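Local coordinates for phosphate-binding protein PstS (Borrelia burgdorferi, PDB 4N13) that binds inorganic phosphate with micromolar affinity as the solute-binding lipoprotein of an ABC transporter that imports phosphate, at residues A[11-23]-A[38-52]. Sequence-based numbering, arbitrary orientation.
With SO4 (sulfate ion), chain D.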
# COMPACT_ATOMS: atom_id res chain seq x y z
N GLU A 11 35.12 9.35 -1.85
CA GLU A 11 33.68 9.21 -2.11
C GLU A 11 33.03 8.25 -1.11
O GLU A 11 33.60 7.21 -0.79
CB GLU A 11 33.47 8.70 -3.54
CG GLU A 11 32.03 8.72 -4.04
CD GLU A 11 31.62 10.07 -4.59
OE1 GLU A 11 32.48 10.97 -4.65
OE2 GLU A 11 30.44 10.22 -4.96
N LYS A 12 31.84 8.57 -0.65
CA LYS A 12 31.09 7.69 0.24
C LYS A 12 30.15 6.81 -0.57
O LYS A 12 29.73 7.19 -1.66
CB LYS A 12 30.30 8.51 1.24
CG LYS A 12 31.14 9.50 2.02
CD LYS A 12 32.04 8.81 3.02
CE LYS A 12 33.01 9.82 3.63
NZ LYS A 12 33.60 9.36 4.91
N ILE A 13 29.82 5.64 -0.04
CA ILE A 13 28.94 4.71 -0.73
C ILE A 13 27.78 4.33 0.18
O ILE A 13 27.98 3.93 1.32
CB ILE A 13 29.71 3.46 -1.17
CG1 ILE A 13 30.81 3.85 -2.17
CG2 ILE A 13 28.76 2.44 -1.79
CD1 ILE A 13 31.70 2.73 -2.61
N VAL A 14 26.56 4.46 -0.34
CA VAL A 14 25.37 4.06 0.37
C VAL A 14 24.59 3.09 -0.51
O VAL A 14 23.90 3.49 -1.46
CB VAL A 14 24.50 5.27 0.75
CG1 VAL A 14 23.19 4.82 1.41
CG2 VAL A 14 25.29 6.21 1.65
N SER A 15 24.71 1.80 -0.20
CA SER A 15 24.01 0.76 -0.94
C SER A 15 22.65 0.50 -0.27
O SER A 15 22.60 0.23 0.93
CB SER A 15 24.85 -0.52 -0.97
OG SER A 15 24.26 -1.47 -1.84
N ILE A 16 21.58 0.61 -1.05
CA ILE A 16 20.22 0.46 -0.55
C ILE A 16 19.57 -0.73 -1.26
O ILE A 16 19.81 -0.98 -2.43
CB ILE A 16 19.42 1.74 -0.81
CG1 ILE A 16 20.20 2.96 -0.32
CG2 ILE A 16 18.03 1.67 -0.20
CD1 ILE A 16 19.47 4.28 -0.51
N GLY A 17 18.74 -1.47 -0.53
CA GLY A 17 18.00 -2.58 -1.10
C GLY A 17 16.58 -2.57 -0.59
O GLY A 17 16.27 -1.89 0.38
N GLY A 18 15.70 -3.32 -1.23
CA GLY A 18 14.36 -3.46 -0.72
C GLY A 18 13.28 -3.67 -1.75
O GLY A 18 13.50 -4.29 -2.81
N SER A 19 12.09 -3.17 -1.41
CA SER A 19 10.88 -3.39 -2.17
C SER A 19 11.03 -3.06 -3.66
O SER A 19 11.56 -2.03 -4.03
CB SER A 19 9.81 -2.49 -1.58
OG SER A 19 8.61 -2.59 -2.33
N THR A 20 10.45 -3.90 -4.51
CA THR A 20 10.45 -3.62 -5.94
C THR A 20 9.50 -2.48 -6.30
O THR A 20 9.71 -1.76 -7.29
CB THR A 20 10.09 -4.89 -6.72
OG1 THR A 20 8.80 -5.37 -6.32
CG2 THR A 20 11.11 -5.97 -6.43
N THR A 21 8.49 -2.26 -5.48
CA THR A 21 7.42 -1.35 -5.82
C THR A 21 7.88 0.10 -5.91
O THR A 21 7.21 0.92 -6.48
CB THR A 21 6.25 -1.47 -4.81
OG1 THR A 21 6.65 -0.93 -3.54
CG2 THR A 21 5.80 -2.93 -4.65
N VAL A 22 9.04 0.41 -5.34
CA VAL A 22 9.50 1.80 -5.26
C VAL A 22 10.77 2.07 -6.05
O VAL A 22 11.34 3.16 -5.96
CB VAL A 22 9.72 2.25 -3.82
CG1 VAL A 22 8.40 2.26 -3.07
CG2 VAL A 22 10.74 1.36 -3.13
N SER A 23 11.19 1.12 -6.87
CA SER A 23 12.41 1.32 -7.65
C SER A 23 12.51 2.67 -8.38
O SER A 23 13.52 3.34 -8.26
CB SER A 23 12.62 0.17 -8.63
OG SER A 23 12.87 -1.03 -7.93
N ASN A 38 27.37 15.36 -4.89
CA ASN A 38 27.93 14.37 -5.81
C ASN A 38 29.09 13.60 -5.20
O ASN A 38 29.79 12.85 -5.89
CB ASN A 38 28.37 15.03 -7.13
CG ASN A 38 29.41 16.11 -6.93
OD1 ASN A 38 30.11 16.15 -5.92
ND2 ASN A 38 29.52 17.00 -7.91
N ASN A 39 29.27 13.74 -3.89
CA ASN A 39 30.33 13.02 -3.18
C ASN A 39 29.87 11.71 -2.53
O ASN A 39 30.66 11.02 -1.88
CB ASN A 39 30.95 13.91 -2.11
CG ASN A 39 32.12 13.26 -1.40
OD1 ASN A 39 33.15 13.00 -2.01
ND2 ASN A 39 31.95 12.99 -0.10
N THR A 40 28.60 11.36 -2.70
CA THR A 40 28.09 10.07 -2.27
C THR A 40 27.57 9.32 -3.47
O THR A 40 26.86 9.87 -4.31
CB THR A 40 26.96 10.21 -1.23
OG1 THR A 40 27.50 10.86 -0.07
CG2 THR A 40 26.43 8.87 -0.78
N LYS A 41 27.92 8.05 -3.54
CA LYS A 41 27.39 7.14 -4.53
C LYS A 41 26.30 6.33 -3.85
O LYS A 41 26.57 5.62 -2.90
CB LYS A 41 28.48 6.19 -5.01
CG LYS A 41 27.98 5.06 -5.90
CD LYS A 41 27.36 5.61 -7.15
CE LYS A 41 27.27 4.58 -8.25
NZ LYS A 41 26.61 5.20 -9.43
N VAL A 42 25.08 6.47 -4.32
CA VAL A 42 23.92 5.76 -3.77
C VAL A 42 23.39 4.83 -4.85
O VAL A 42 23.31 5.23 -6.01
CB VAL A 42 22.80 6.72 -3.34
CG1 VAL A 42 21.71 5.97 -2.62
CG2 VAL A 42 23.37 7.84 -2.48
N THR A 43 23.08 3.60 -4.49
CA THR A 43 22.50 2.64 -5.43
C THR A 43 21.28 1.99 -4.79
O THR A 43 21.15 1.94 -3.56
CB THR A 43 23.52 1.55 -5.84
OG1 THR A 43 23.92 0.79 -4.70
CG2 THR A 43 24.77 2.14 -6.48
N TYR A 44 20.37 1.50 -5.63
CA TYR A 44 19.19 0.76 -5.18
C TYR A 44 19.07 -0.56 -5.90
O TYR A 44 19.06 -0.58 -7.13
CB TYR A 44 17.90 1.59 -5.39
CG TYR A 44 16.71 0.97 -4.70
CD1 TYR A 44 16.71 0.79 -3.33
CD2 TYR A 44 15.59 0.54 -5.41
CE1 TYR A 44 15.65 0.21 -2.67
CE2 TYR A 44 14.51 -0.05 -4.74
CZ TYR A 44 14.56 -0.21 -3.37
OH TYR A 44 13.53 -0.80 -2.67
N ASP A 45 19.02 -1.65 -5.15
CA ASP A 45 18.86 -2.99 -5.71
C ASP A 45 17.58 -3.55 -5.15
O ASP A 45 17.47 -3.77 -3.96
CB ASP A 45 20.05 -3.90 -5.38
CG ASP A 45 20.12 -5.12 -6.30
OD1 ASP A 45 19.10 -5.42 -6.95
OD2 ASP A 45 21.16 -5.80 -6.36
N ALA A 46 16.59 -3.79 -6.00
CA ALA A 46 15.25 -4.12 -5.54
C ALA A 46 14.89 -5.59 -5.74
O ALA A 46 14.33 -5.97 -6.78
CB ALA A 46 14.25 -3.23 -6.24
N GLN A 47 15.20 -6.42 -4.75
CA GLN A 47 14.83 -7.83 -4.77
C GLN A 47 13.75 -8.16 -3.73
O GLN A 47 13.44 -9.33 -3.51
CB GLN A 47 16.04 -8.75 -4.53
CG GLN A 47 17.26 -8.54 -5.45
CD GLN A 47 16.92 -8.58 -6.92
OE1 GLN A 47 16.27 -9.50 -7.39
NE2 GLN A 47 17.37 -7.57 -7.65
N GLY A 48 13.17 -7.15 -3.10
CA GLY A 48 12.09 -7.36 -2.14
C GLY A 48 12.35 -6.83 -0.74
O GLY A 48 13.50 -6.66 -0.33
N SER A 49 11.28 -6.56 0.01
CA SER A 49 11.43 -5.99 1.35
C SER A 49 12.23 -6.89 2.29
O SER A 49 13.15 -6.43 2.96
CB SER A 49 10.06 -5.74 1.97
OG SER A 49 9.33 -4.77 1.22
N SER A 50 11.87 -8.16 2.36
CA SER A 50 12.53 -9.06 3.30
C SER A 50 14.00 -9.25 2.93
O SER A 50 14.87 -9.27 3.80
CB SER A 50 11.83 -10.42 3.34
OG SER A 50 10.59 -10.29 4.00
N VAL A 51 14.27 -9.37 1.63
CA VAL A 51 15.66 -9.49 1.19
C VAL A 51 16.45 -8.23 1.54
O VAL A 51 17.61 -8.30 1.94
CB VAL A 51 15.72 -9.77 -0.32
CG1 VAL A 51 17.15 -9.68 -0.83
CG2 VAL A 51 15.09 -11.15 -0.63
N GLY A 52 15.85 -7.06 1.36
CA GLY A 52 16.50 -5.83 1.73
C GLY A 52 16.86 -5.78 3.20
O GLY A 52 17.98 -5.40 3.55
S SO4 D . 7.94 -6.19 -1.84
O1 SO4 D . 8.93 -6.10 -2.90
O2 SO4 D . 6.86 -7.07 -2.35
O3 SO4 D . 8.46 -6.67 -0.56
O4 SO4 D . 7.37 -4.89 -1.55
O HOH W 1 22.24 -1.18 -3.81
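Strands 12-18 and 40-45 pair in parallel in one lobe of the protein, their short axes 13° apart, and the turns at their C-terminal ends line part of a sulfate site. Backbone bonds run from Lys12 N to Asn39 O at one end to Gly18 N and Asp45 O at the other, where the pairing has stretched to 3.3 Å. On the face that carries Val14, Ile16, Val42 and Tyr44 the packing is apolar: CD1 of Ile16 rests on CG1 of Val42, 3.5 Å apart, while its CG2 branch meets the edge of the Tyr44 ring at CD1. Helix 23-36 covers Val42 and Tyr44 from this side. On the other face one water bridges Ser15 OG and Thr43 OG1 and also donates to Ile16 O.

Tyr44 links sheet and site. With CG anti to the backbone N (chi1 -169°), the ring reaches forward beside Gly17 and Gly18, and its OH donates to Ser19 O over 2.7 Å, fixing the turn just past the strand. Gly48 N, in one of its two conformers, bonds Gly18 O from above the carbonyl plane at 2.9 Å. Close backbone packing follows, with Gly52 CA 4.0 Å from Gly18 N.

The sulfate, probably from the crystallisation liquor, collects four hydrogen bonds here: Ser19 OG to O4, Thr20 N to O1, and both N and OG of Ser49 to O3. Ser67 OG supplies another. Ser19 OG is itself held by Thr21 N in an ST turn and by Thr21 OG1. Ser49 opens helix 49-57, whose N-terminus should favour an anion. With helix 23-36 crossing between them, the strands form a beta-alpha-beta unit of a periplasmic binding protein fold; the loop after strand 12-18 and the N-terminus of helix 49-57 form part of the probable phosphate site.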